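Local coordinates for putative HMP/thiamine permease protein YkoE (Bacillus subtilis, PDB 5EDL) that probably moves thiamine or its hydroxymethylpyrimidine precursor across the cell membrane, as the substrate-binding S component of an energy-coupling factor transporter, at residues V88-F101 / L116-D129. Sequence-based numbering, arbitrary orientation.
Sequences VIGIVQGLGAEAVF and LAGMGSSVASFIYD. With VIB (3-(4-amino-2-methyl-pyrimidin-5-ylmethyl)-5-(2-hydroxy-ethyl)-4-methyl-thiazol-3-ium), chain B; MPG ([(Z)-octadec-9-enyl] (2R)-2,3-bis(oxidanyl)propanoate), chain C; MPG ([(Z)-octadec-9-enyl] (2R)-2,3-bis(oxidanyl)propanoate), chain D.
Ile89 lies over one face of the Tyr128 ring, its CG1 standing 3.9 Å from the ring centroid in a CH-pi contact. Along Ile89, CB approaches ring atoms CE1 and CZ, CG1 sits over the face toward the rim, CD1 presses on Tyr128 CD1 (3.4 Å), and CG2 turns instead to the pyrimidine of the bound thiamine. With Tyr128 CG anti to its own backbone N (chi1 171°), the ring leans across to helix 85-103. Val88 CG1 meets Tyr128 CE2, and the glycerate lipid MPG of chain D passes beside the ring. An alanine in place of Tyr128 would probably leave Ile89 CG1 and CD1 without their aromatic partner and open a gap between Ile89, Val88 and the lipid. One turn on, Gln93 grips the aminopyrimidine twice: OE1 accepts from thiamine N4A (2.8 Å) and NE2 donates to N3A (3.2 Å), while Glu68 takes a further bond from NE2. Asp129 OD2 accepts from the thiamine hydroxyl O1; Arg150 and Ser133 also hold this carboxylate. Ser121 OG donates to Gln93 O (2.8 Å) from above the carbonyl plane (39° out of it), Ala97 N reaching that oxygen from the other face. Gly96 and Gly120 let the backbones close in, with Gly120 CA 3.5 Å from Gly96 O; the axes of 88-101 and 116-129 approach to 6.8 Å, roughly antiparallel at 141°. Within the membrane bundle, helices 49-58 and 63-77 flank helix 85-103, and helix 140-170 flanks helix 111-132.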
# COMPACT_ATOMS: atom_id res chain seq x y z
N VAL A 88 9.90 -9.62 5.86
CA VAL A 88 9.02 -10.75 5.59
C VAL A 88 7.56 -10.31 5.50
O VAL A 88 6.85 -10.65 4.55
CB VAL A 88 9.13 -11.86 6.65
CG1 VAL A 88 8.28 -13.06 6.24
CG2 VAL A 88 10.60 -12.27 6.89
N ILE A 89 7.09 -9.54 6.48
CA ILE A 89 5.69 -9.13 6.42
C ILE A 89 5.50 -8.18 5.23
O ILE A 89 4.43 -8.14 4.62
CB ILE A 89 5.19 -8.47 7.74
CG1 ILE A 89 3.66 -8.63 7.84
CG2 ILE A 89 5.65 -7.02 7.85
CD1 ILE A 89 3.03 -8.25 9.18
N GLY A 90 6.56 -7.46 4.87
CA GLY A 90 6.52 -6.61 3.69
C GLY A 90 6.31 -7.43 2.42
O GLY A 90 5.46 -7.11 1.60
N ILE A 91 7.09 -8.49 2.28
CA ILE A 91 6.94 -9.41 1.15
C ILE A 91 5.51 -9.97 1.14
O ILE A 91 4.84 -9.94 0.11
CB ILE A 91 7.96 -10.57 1.21
CG1 ILE A 91 9.40 -10.04 0.99
CG2 ILE A 91 7.60 -11.67 0.20
CD1 ILE A 91 10.49 -11.04 1.37
N VAL A 92 5.04 -10.44 2.29
CA VAL A 92 3.69 -11.01 2.39
C VAL A 92 2.61 -9.98 1.99
O VAL A 92 1.72 -10.28 1.20
CB VAL A 92 3.41 -11.55 3.82
CG1 VAL A 92 1.93 -11.87 4.01
CG2 VAL A 92 4.27 -12.78 4.10
N GLN A 93 2.71 -8.77 2.52
CA GLN A 93 1.77 -7.72 2.18
C GLN A 93 1.82 -7.37 0.69
O GLN A 93 0.78 -7.19 0.08
CB GLN A 93 2.02 -6.48 3.06
CG GLN A 93 1.61 -6.76 4.51
CD GLN A 93 2.21 -5.83 5.56
OE1 GLN A 93 1.95 -5.99 6.76
NE2 GLN A 93 3.04 -4.89 5.13
N GLY A 94 3.02 -7.32 0.11
CA GLY A 94 3.18 -7.03 -1.31
C GLY A 94 2.53 -8.09 -2.20
O GLY A 94 1.94 -7.76 -3.23
N LEU A 95 2.65 -9.35 -1.80
CA LEU A 95 2.04 -10.48 -2.52
C LEU A 95 0.53 -10.42 -2.44
O LEU A 95 -0.17 -10.72 -3.42
CB LEU A 95 2.53 -11.82 -1.96
CG LEU A 95 4.01 -12.15 -2.18
CD1 LEU A 95 4.42 -13.36 -1.33
CD2 LEU A 95 4.32 -12.41 -3.66
N GLY A 96 0.02 -10.07 -1.26
CA GLY A 96 -1.41 -9.90 -1.06
C GLY A 96 -2.03 -8.83 -1.95
O GLY A 96 -3.11 -9.03 -2.53
N ALA A 97 -1.35 -7.69 -2.06
CA ALA A 97 -1.80 -6.61 -2.96
C ALA A 97 -1.62 -7.00 -4.43
O ALA A 97 -2.52 -6.82 -5.25
CB ALA A 97 -1.05 -5.34 -2.66
N GLU A 98 -0.46 -7.55 -4.76
CA GLU A 98 -0.15 -7.94 -6.13
C GLU A 98 -1.16 -8.97 -6.65
O GLU A 98 -1.50 -8.96 -7.82
CB GLU A 98 1.26 -8.51 -6.22
CG GLU A 98 1.77 -8.71 -7.64
CD GLU A 98 2.11 -7.40 -8.34
OE1 GLU A 98 2.83 -6.56 -7.75
OE2 GLU A 98 1.66 -7.21 -9.48
N ALA A 99 -1.63 -9.87 -5.78
CA ALA A 99 -2.57 -10.91 -6.19
C ALA A 99 -3.86 -10.31 -6.78
O ALA A 99 -4.45 -10.87 -7.69
CB ALA A 99 -2.90 -11.83 -5.01
N VAL A 100 -4.28 -9.17 -6.24
CA VAL A 100 -5.50 -8.51 -6.73
C VAL A 100 -5.25 -7.87 -8.11
O VAL A 100 -6.13 -7.88 -8.98
CB VAL A 100 -5.99 -7.45 -5.71
CG1 VAL A 100 -6.97 -6.47 -6.35
CG2 VAL A 100 -6.60 -8.14 -4.49
N PHE A 101 -4.05 -7.33 -8.33
CA PHE A 101 -3.74 -6.75 -9.64
C PHE A 101 -3.50 -7.87 -10.64
O PHE A 101 -3.89 -7.76 -11.79
CB PHE A 101 -2.54 -5.79 -9.56
CG PHE A 101 -2.84 -4.57 -8.74
CD1 PHE A 101 -3.72 -3.60 -9.22
CD2 PHE A 101 -2.28 -4.39 -7.49
CE1 PHE A 101 -4.02 -2.48 -8.47
CE2 PHE A 101 -2.56 -3.26 -6.74
CZ PHE A 101 -3.44 -2.31 -7.22
N LEU A 116 -9.73 -3.35 -2.76
CA LEU A 116 -9.50 -4.79 -2.72
C LEU A 116 -8.02 -5.14 -2.55
O LEU A 116 -7.67 -6.08 -1.86
CB LEU A 116 -10.02 -5.45 -3.99
CG LEU A 116 -10.99 -6.61 -3.90
CD1 LEU A 116 -11.93 -6.50 -2.71
CD2 LEU A 116 -11.78 -6.69 -5.21
N ALA A 117 -7.17 -4.41 -3.25
CA ALA A 117 -5.73 -4.63 -3.17
C ALA A 117 -5.24 -4.38 -1.73
O ALA A 117 -4.50 -5.19 -1.18
CB ALA A 117 -5.00 -3.73 -4.17
N GLY A 118 -5.67 -3.26 -1.15
CA GLY A 118 -5.44 -2.97 0.25
C GLY A 118 -5.90 -4.12 1.14
O GLY A 118 -5.15 -4.57 2.02
N MET A 119 -7.11 -4.62 0.90
CA MET A 119 -7.67 -5.73 1.68
C MET A 119 -6.89 -7.04 1.48
O MET A 119 -6.83 -7.87 2.38
CB MET A 119 -9.14 -5.93 1.31
CG MET A 119 -10.02 -4.78 1.79
SD MET A 119 -11.68 -4.74 1.06
CE MET A 119 -12.29 -6.35 1.56
N GLY A 120 -6.32 -7.21 0.29
CA GLY A 120 -5.46 -8.35 0.02
C GLY A 120 -4.26 -8.34 0.96
O GLY A 120 -3.88 -9.37 1.51
N SER A 121 -3.68 -7.16 1.15
CA SER A 121 -2.57 -7.03 2.08
C SER A 121 -3.04 -7.29 3.52
O SER A 121 -2.34 -7.90 4.30
CB SER A 121 -1.91 -5.65 1.99
OG SER A 121 -1.28 -5.47 0.73
N SER A 122 -4.24 -6.80 3.84
CA SER A 122 -4.84 -7.03 5.15
C SER A 122 -4.92 -8.53 5.45
O SER A 122 -4.50 -8.99 6.50
CB SER A 122 -6.23 -6.40 5.23
OG SER A 122 -6.16 -4.99 5.12
N VAL A 123 -5.46 -9.29 4.50
CA VAL A 123 -5.61 -10.72 4.67
C VAL A 123 -4.26 -11.44 4.78
O VAL A 123 -4.06 -12.29 5.67
CB VAL A 123 -6.43 -11.33 3.52
CG1 VAL A 123 -6.39 -12.85 3.58
CG2 VAL A 123 -7.87 -10.83 3.55
N ALA A 124 -3.34 -11.11 3.88
CA ALA A 124 -2.02 -11.76 3.87
C ALA A 124 -1.25 -11.49 5.17
O ALA A 124 -0.61 -12.40 5.71
CB ALA A 124 -1.21 -11.29 2.67
N SER A 125 -1.29 -10.25 5.65
CA SER A 125 -0.59 -9.91 6.87
C SER A 125 -1.27 -10.59 8.05
O SER A 125 -0.61 -10.93 9.01
CB SER A 125 -0.51 -8.39 7.08
OG SER A 125 -1.80 -7.81 7.17
N PHE A 126 -2.58 -10.79 7.98
CA PHE A 126 -3.27 -11.44 9.09
C PHE A 126 -2.83 -12.92 9.18
O PHE A 126 -2.59 -13.45 10.26
CB PHE A 126 -4.79 -11.32 8.95
CG PHE A 126 -5.51 -11.26 10.27
CD1 PHE A 126 -5.70 -10.05 10.92
CD2 PHE A 126 -5.99 -12.41 10.86
CE1 PHE A 126 -6.36 -9.99 12.13
CE2 PHE A 126 -6.66 -12.36 12.09
CZ PHE A 126 -6.84 -11.14 12.72
N ILE A 127 -2.70 -13.56 8.02
CA ILE A 127 -2.17 -14.91 7.97
C ILE A 127 -0.78 -14.96 8.60
O ILE A 127 -0.51 -15.82 9.45
CB ILE A 127 -2.09 -15.43 6.53
CG1 ILE A 127 -3.50 -15.60 5.96
CG2 ILE A 127 -1.28 -16.73 6.49
CD1 ILE A 127 -3.53 -15.99 4.49
N TYR A 128 0.09 -14.03 8.18
CA TYR A 128 1.43 -13.92 8.73
C TYR A 128 1.40 -13.83 10.27
O TYR A 128 2.15 -14.53 10.96
CB TYR A 128 2.15 -12.69 8.15
CG TYR A 128 3.47 -12.36 8.82
CD1 TYR A 128 3.52 -11.54 9.94
CD2 TYR A 128 4.66 -12.87 8.34
CE1 TYR A 128 4.73 -11.23 10.56
CE2 TYR A 128 5.88 -12.57 8.94
CZ TYR A 128 5.91 -11.75 10.06
OH TYR A 128 7.11 -11.45 10.67
N ASP A 129 0.53 -12.97 10.79
CA ASP A 129 0.45 -12.76 12.23
C ASP A 129 0.01 -14.00 13.02
O ASP A 129 0.44 -14.21 14.15
CB ASP A 129 -0.48 -11.59 12.54
CG ASP A 129 0.14 -10.25 12.18
OD1 ASP A 129 1.39 -10.15 12.11
OD2 ASP A 129 -0.64 -9.30 11.97
CM2 VIB B . 6.27 -2.65 6.03
N4A VIB B . 2.71 -4.39 8.89
CM4 VIB B . 1.91 -3.61 13.60
O1 VIB B . 0.62 -7.22 13.12
C7 VIB B . 1.68 -7.80 13.85
C6 VIB B . 2.45 -6.69 14.52
C2 VIB B . 4.78 -5.34 11.62
S1 VIB B . 4.37 -6.52 12.57
C5 VIB B . 3.21 -5.95 13.44
C4 VIB B . 2.94 -4.59 13.04
N3 VIB B . 3.95 -4.21 11.89
C7A VIB B . 3.95 -2.88 11.30
C4A VIB B . 3.91 -3.60 8.74
N3A VIB B . 4.50 -3.49 7.55
C2A VIB B . 5.63 -2.74 7.43
N1A VIB B . 6.14 -2.08 8.51
C6A VIB B . 5.55 -2.18 9.73
C5A VIB B . 4.42 -2.95 9.83
C2 MPG C . -0.90 -15.02 -4.32
C3 MPG C . -0.97 -14.60 -5.77
C4 MPG C . -0.01 -13.46 -6.01
C5 MPG C . 1.40 -14.00 -6.05
C6 MPG C . 2.08 -13.56 -7.32
C7 MPG C . 2.41 -12.09 -7.21
C8 MPG C . 3.48 -11.73 -8.22
C9 MPG C . 2.83 -11.46 -9.56
C10 MPG C . 3.51 -10.94 -10.60
C11 MPG C . 4.98 -10.59 -10.51
C12 MPG C . 5.69 -11.26 -11.67
C13 MPG C . 5.24 -10.65 -12.99
C14 MPG C . 4.35 -11.59 -13.76
C15 MPG C . 4.58 -11.42 -15.25
C16 MPG C . 3.26 -11.32 -15.97
C17 MPG C . 3.48 -10.97 -17.42
C18 MPG C . 2.26 -10.25 -17.94
O1 MPG C . -2.91 -15.77 -3.29
C1 MPG C . -1.84 -16.19 -4.09
C2 MPG D . 4.30 -17.09 6.16
C3 MPG D . 2.94 -16.46 5.93
C4 MPG D . 2.46 -16.80 4.54
C5 MPG D . 1.23 -16.00 4.16
C6 MPG D . 0.95 -16.23 2.69
C7 MPG D . -0.42 -15.71 2.29
C8 MPG D . -0.30 -14.40 1.54
C9 MPG D . -0.41 -14.61 0.04
C10 MPG D . -1.54 -14.25 -0.62
C11 MPG D . -2.70 -13.62 0.12
C12 MPG D . -4.01 -14.13 -0.45
C13 MPG D . -5.05 -13.03 -0.39
O1 MPG D . 6.21 -16.48 7.48
C1 MPG D . 4.82 -16.72 7.53
CXD MPG D . 8.24 -16.43 9.01
O2 MPG D . 9.21 -16.56 8.00
C21 MPG D . 8.73 -17.13 10.26
O3 MPG D . 9.75 -16.37 10.88
O4 MPG D . 6.48 -18.01 9.14
CX3 MPG D . 6.93 -17.04 8.56